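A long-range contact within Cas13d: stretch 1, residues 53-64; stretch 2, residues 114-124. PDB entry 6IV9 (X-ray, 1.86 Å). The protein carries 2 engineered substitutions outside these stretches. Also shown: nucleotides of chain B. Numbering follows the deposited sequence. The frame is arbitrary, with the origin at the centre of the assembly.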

# COMPACT_ATOMS: atom_id res chain seq x y z
N SER A 53 -3.76 -24.67 -6.42
CA SER A 53 -4.65 -25.69 -5.85
C SER A 53 -5.57 -26.15 -6.99
O SER A 53 -6.19 -25.33 -7.59
N SER A 54 -5.64 -27.45 -7.25
CA SER A 54 -6.59 -27.97 -8.26
C SER A 54 -8.03 -27.78 -7.77
O SER A 54 -8.92 -27.71 -8.57
N VAL A 55 -8.22 -27.76 -6.46
CA VAL A 55 -9.59 -27.55 -5.92
C VAL A 55 -10.08 -26.15 -6.31
O VAL A 55 -11.18 -26.05 -6.76
N LYS A 56 -9.25 -25.13 -6.13
CA LYS A 56 -9.63 -23.76 -6.53
C LYS A 56 -9.75 -23.67 -8.05
O LYS A 56 -10.68 -23.09 -8.53
N ALA A 57 -8.81 -24.28 -8.77
CA ALA A 57 -8.80 -24.23 -10.25
C ALA A 57 -10.09 -24.85 -10.81
O ALA A 57 -10.68 -24.24 -11.66
N ALA A 58 -10.53 -25.97 -10.25
CA ALA A 58 -11.74 -26.72 -10.67
C ALA A 58 -13.01 -25.92 -10.42
O ALA A 58 -14.02 -26.24 -11.02
N GLY A 59 -12.97 -24.92 -9.53
CA GLY A 59 -14.14 -24.07 -9.27
C GLY A 59 -14.69 -24.08 -7.85
O GLY A 59 -15.60 -23.32 -7.63
N MET A 60 -14.13 -24.85 -6.92
CA MET A 60 -14.67 -24.84 -5.54
C MET A 60 -14.06 -23.67 -4.77
O MET A 60 -12.88 -23.69 -4.53
N LYS A 61 -14.87 -22.65 -4.52
CA LYS A 61 -14.45 -21.43 -3.79
C LYS A 61 -14.29 -21.65 -2.29
O LYS A 61 -13.30 -21.23 -1.75
N SER A 62 -15.29 -22.25 -1.66
CA SER A 62 -15.18 -22.45 -0.20
C SER A 62 -16.11 -23.54 0.30
O SER A 62 -17.09 -23.82 -0.34
N ILE A 63 -15.73 -24.17 1.40
CA ILE A 63 -16.66 -25.09 2.11
C ILE A 63 -16.93 -24.44 3.47
O ILE A 63 -16.05 -24.44 4.29
N LEU A 64 -18.10 -23.87 3.64
CA LEU A 64 -18.49 -23.23 4.91
C LEU A 64 -19.02 -24.31 5.84
O LEU A 64 -19.73 -25.17 5.37
N ASN A 114 -13.56 -37.75 2.82
CA ASN A 114 -13.31 -37.06 1.53
C ASN A 114 -14.56 -36.55 0.85
O ASN A 114 -15.63 -37.06 1.12
N ILE A 115 -14.34 -35.58 -0.01
CA ILE A 115 -15.37 -34.97 -0.88
C ILE A 115 -14.83 -35.09 -2.30
O ILE A 115 -13.72 -34.68 -2.53
N THR A 116 -15.62 -35.67 -3.19
CA THR A 116 -15.17 -35.81 -4.59
C THR A 116 -16.06 -34.92 -5.43
O THR A 116 -17.22 -34.86 -5.17
N PHE A 117 -15.48 -34.23 -6.39
CA PHE A 117 -16.28 -33.35 -7.26
C PHE A 117 -15.55 -33.17 -8.58
O PHE A 117 -14.43 -33.56 -8.72
N SER A 118 -16.24 -32.59 -9.53
CA SER A 118 -15.63 -32.31 -10.84
C SER A 118 -16.23 -31.02 -11.39
O SER A 118 -17.26 -30.60 -10.92
N SER A 119 -15.52 -30.40 -12.31
CA SER A 119 -15.99 -29.17 -12.97
C SER A 119 -17.09 -29.52 -13.97
O SER A 119 -17.00 -30.55 -14.58
N LYS A 120 -18.07 -28.65 -14.12
CA LYS A 120 -19.12 -28.84 -15.14
C LYS A 120 -18.69 -28.13 -16.43
O LYS A 120 -19.45 -28.18 -17.38
N HIS A 121 -17.54 -27.46 -16.42
CA HIS A 121 -17.10 -26.65 -17.57
C HIS A 121 -15.79 -27.12 -18.20
O HIS A 121 -15.21 -26.34 -18.91
N GLY A 122 -15.35 -28.34 -17.93
CA GLY A 122 -14.17 -28.86 -18.64
C GLY A 122 -12.82 -28.78 -17.94
O GLY A 122 -11.86 -29.08 -18.60
N PHE A 123 -12.75 -28.39 -16.67
CA PHE A 123 -11.41 -28.35 -16.03
C PHE A 123 -10.88 -29.78 -16.01
O PHE A 123 -11.57 -30.67 -15.59
N GLY A 124 -9.68 -29.97 -16.54
CA GLY A 124 -9.03 -31.28 -16.60
C GLY A 124 -9.90 -32.27 -17.34
O GLY A 124 -9.93 -33.41 -16.95

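No direct hydrogen bond joins these two stretches of Cas13d; their one polar link runs through water 1, which donates to Ala 58 O (2.7 Å) and accepts from Ser 119 OG (2.7 Å). The example illustrates a general principle: a short helix can pack small side chains and backbone against aromatic rings while its polar groups bind a nucleic acid.

Phe 117 (chi1 p) and Phe 123 (chi1 t) both point toward stretch 1, and the small side chain of Ala 58 touches both, with CB 3.7 Å from Phe 117 CE2 and 3.7 Å from Phe 123 CD2. Ala 57 CB adds a contact at 3.6 Å to Phe 123 CE1. Met 60 (t, t, m) curls its methyl over one face of Phe 117, CE lying 3.8 Å from the ring centroid in a CH-pi contact, while Val 55 O sits near the ring's edge. Farther along, Ile 63 and Ile 115, both m then t, meet at 3.7 Å between their CD1 atoms.

Ser 119 OG (chi1 t) also accepts from His 121 N at 2.9 Å, linking the end of the strand to the loop after it. Ser 53 OG caps the helix, accepting from Lys 56 N (3.1 Å), and donates to G22 OP2 (2.7 Å). Ser 54 OG (chi1 p) donates a hydrogen bond to A21 OP1 at 3.0 Å, and Lys 56 NZ donates one to A29 N3 at 3.1 Å.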

# COMPACT_ATOMS: atom_id res chain seq x y z
CB SER A 53 -5.45 -25.08 -4.74
OG SER A 53 -6.64 -25.78 -4.54
CB SER A 54 -6.29 -29.37 -8.66
OG SER A 54 -6.65 -30.26 -7.65
CB VAL A 55 -9.63 -27.79 -4.40
CG1 VAL A 55 -11.00 -27.52 -3.83
CG2 VAL A 55 -9.19 -29.19 -4.04
CB LYS A 56 -8.58 -22.76 -6.05
CG LYS A 56 -8.40 -22.70 -4.54
CD LYS A 56 -9.53 -22.05 -3.83
CE LYS A 56 -9.33 -22.04 -2.33
NZ LYS A 56 -10.43 -21.36 -1.62
CB ALA A 57 -7.57 -24.92 -10.77
CB ALA A 58 -11.78 -28.07 -10.01
CB MET A 60 -14.36 -26.13 -4.79
CG MET A 60 -14.99 -26.16 -3.42
SD MET A 60 -14.86 -27.75 -2.63
CE MET A 60 -16.07 -28.68 -3.56
CB LYS A 61 -15.52 -20.36 -3.99
CG LYS A 61 -15.21 -18.99 -3.40
CD LYS A 61 -16.25 -18.00 -3.83
CE LYS A 61 -16.13 -16.67 -3.13
NZ LYS A 61 -14.95 -15.94 -3.60
CB SER A 62 -15.47 -21.12 0.43
OG SER A 62 -16.05 -21.27 1.69
CB ILE A 63 -16.08 -26.50 2.28
CG1 ILE A 63 -15.64 -27.09 0.94
CG2 ILE A 63 -17.08 -27.38 2.98
CD1 ILE A 63 -15.09 -28.47 1.05
CB LEU A 64 -19.51 -22.14 4.62
CG LEU A 64 -19.00 -21.07 3.67
CD1 LEU A 64 -20.10 -20.15 3.24
CD2 LEU A 64 -17.86 -20.29 4.29
CB ASN A 114 -12.65 -37.97 0.51
CG ASN A 114 -11.30 -38.46 0.97
OD1 ASN A 114 -11.16 -39.62 1.32
ND2 ASN A 114 -10.31 -37.59 0.98
CB ILE A 115 -15.60 -33.50 -0.50
CG1 ILE A 115 -16.25 -33.37 0.87
CG2 ILE A 115 -16.40 -32.81 -1.58
CD1 ILE A 115 -16.21 -31.99 1.43
CB THR A 116 -15.25 -37.25 -5.09
OG1 THR A 116 -14.41 -38.04 -4.26
CG2 THR A 116 -14.76 -37.39 -6.51
CB PHE A 117 -16.56 -32.02 -6.58
CG PHE A 117 -15.40 -31.06 -6.60
CD1 PHE A 117 -14.33 -31.23 -5.75
CD2 PHE A 117 -15.37 -30.01 -7.50
CE1 PHE A 117 -13.27 -30.36 -5.78
CE2 PHE A 117 -14.30 -29.14 -7.51
CZ PHE A 117 -13.25 -29.32 -6.66
CB SER A 118 -15.79 -33.48 -11.77
OG SER A 118 -17.14 -33.70 -12.07
CB SER A 119 -14.85 -28.49 -13.65
OG SER A 119 -15.33 -27.47 -14.49
CB LYS A 120 -20.44 -28.28 -14.62
CG LYS A 120 -21.17 -29.18 -13.65
CD LYS A 120 -22.52 -28.69 -13.24
CE LYS A 120 -23.19 -29.65 -12.27
NZ LYS A 120 -24.27 -29.01 -11.49
CB HIS A 121 -17.13 -25.16 -17.24
CG HIS A 121 -18.44 -24.71 -16.70
ND1 HIS A 121 -19.59 -24.77 -17.43
CD2 HIS A 121 -18.78 -24.21 -15.51
CE1 HIS A 121 -20.58 -24.33 -16.71
NE2 HIS A 121 -20.11 -23.98 -15.54
CB PHE A 123 -11.48 -27.89 -14.58
CG PHE A 123 -10.18 -28.10 -13.86
CD1 PHE A 123 -9.14 -27.20 -14.00
CD2 PHE A 123 -9.98 -29.20 -13.06
CE1 PHE A 123 -7.94 -27.39 -13.34
CE2 PHE A 123 -8.78 -29.40 -12.41
CZ PHE A 123 -7.76 -28.50 -12.56
P A B 29 -4.92 -15.11 1.27
OP1 A B 29 -5.44 -13.86 0.84
OP2 A B 29 -5.42 -15.79 2.49
O5' A B 29 -5.09 -16.06 0.00
C5' A B 29 -4.53 -17.37 0.01
C4' A B 29 -5.46 -18.29 -0.74
O4' A B 29 -6.74 -18.29 -0.05
C3' A B 29 -5.82 -17.83 -2.15
O3' A B 29 -4.76 -18.08 -3.07
C2' A B 29 -7.10 -18.62 -2.38
O2' A B 29 -6.82 -19.99 -2.68
C1' A B 29 -7.77 -18.50 -1.00
N9 A B 29 -8.65 -17.38 -0.93
C8 A B 29 -8.40 -16.10 -0.47
N7 A B 29 -9.37 -15.27 -0.71
C5 A B 29 -10.30 -16.02 -1.40
C6 A B 29 -11.53 -15.70 -1.98
N6 A B 29 -12.09 -14.49 -1.92
N1 A B 29 -12.21 -16.69 -2.62
C2 A B 29 -11.67 -17.90 -2.66
N3 A B 29 -10.51 -18.32 -2.17
C4 A B 29 -9.85 -17.31 -1.58
P A B 21 -4.01 -29.75 -4.45
OP1 A B 21 -4.56 -29.47 -5.70
OP2 A B 21 -2.86 -28.95 -3.97
O5' A B 21 -5.19 -29.74 -3.38
C5' A B 21 -5.47 -28.59 -2.68
C4' A B 21 -6.20 -28.93 -1.41
O4' A B 21 -5.30 -29.66 -0.56
C3' A B 21 -6.56 -27.64 -0.67
O3' A B 21 -7.89 -27.27 -0.89
C2' A B 21 -6.33 -27.97 0.79
O2' A B 21 -7.43 -28.62 1.35
C1' A B 21 -5.20 -28.99 0.70
N9 A B 21 -3.82 -28.54 0.88
C8 A B 21 -2.78 -28.58 -0.02
N7 A B 21 -1.61 -28.30 0.51
C5 A B 21 -1.91 -28.08 1.85
C6 A B 21 -1.12 -27.69 2.94
N6 A B 21 0.20 -27.53 2.88
N1 A B 21 -1.73 -27.54 4.13
C2 A B 21 -3.05 -27.72 4.20
N3 A B 21 -3.90 -28.06 3.25
C4 A B 21 -3.26 -28.23 2.09
P G B 22 -8.25 -25.72 -1.04
OP1 G B 22 -9.69 -25.74 -1.30
OP2 G B 22 -7.28 -25.10 -1.99
O5' G B 22 -7.86 -25.11 0.39
C5' G B 22 -8.75 -25.36 1.49
C4' G B 22 -8.27 -24.74 2.77
O4' G B 22 -7.00 -25.32 3.16
C3' G B 22 -7.96 -23.26 2.67
O3' G B 22 -9.19 -22.56 2.94
C2' G B 22 -7.02 -23.04 3.84
O2' G B 22 -7.74 -22.89 5.05
C1' G B 22 -6.25 -24.38 3.88
N9 G B 22 -4.89 -24.39 3.34
C8 G B 22 -4.51 -24.60 2.04
N7 G B 22 -3.21 -24.55 1.88
C5 G B 22 -2.72 -24.34 3.15
C6 G B 22 -1.39 -24.15 3.59
O6 G B 22 -0.34 -24.29 2.95
N1 G B 22 -1.33 -23.85 4.95
C2 G B 22 -2.42 -23.76 5.78
N2 G B 22 -2.17 -23.47 7.06
N3 G B 22 -3.67 -23.86 5.37
C4 G B 22 -3.74 -24.18 4.05
O HOH W 1 -15.87 -25.43 -12.80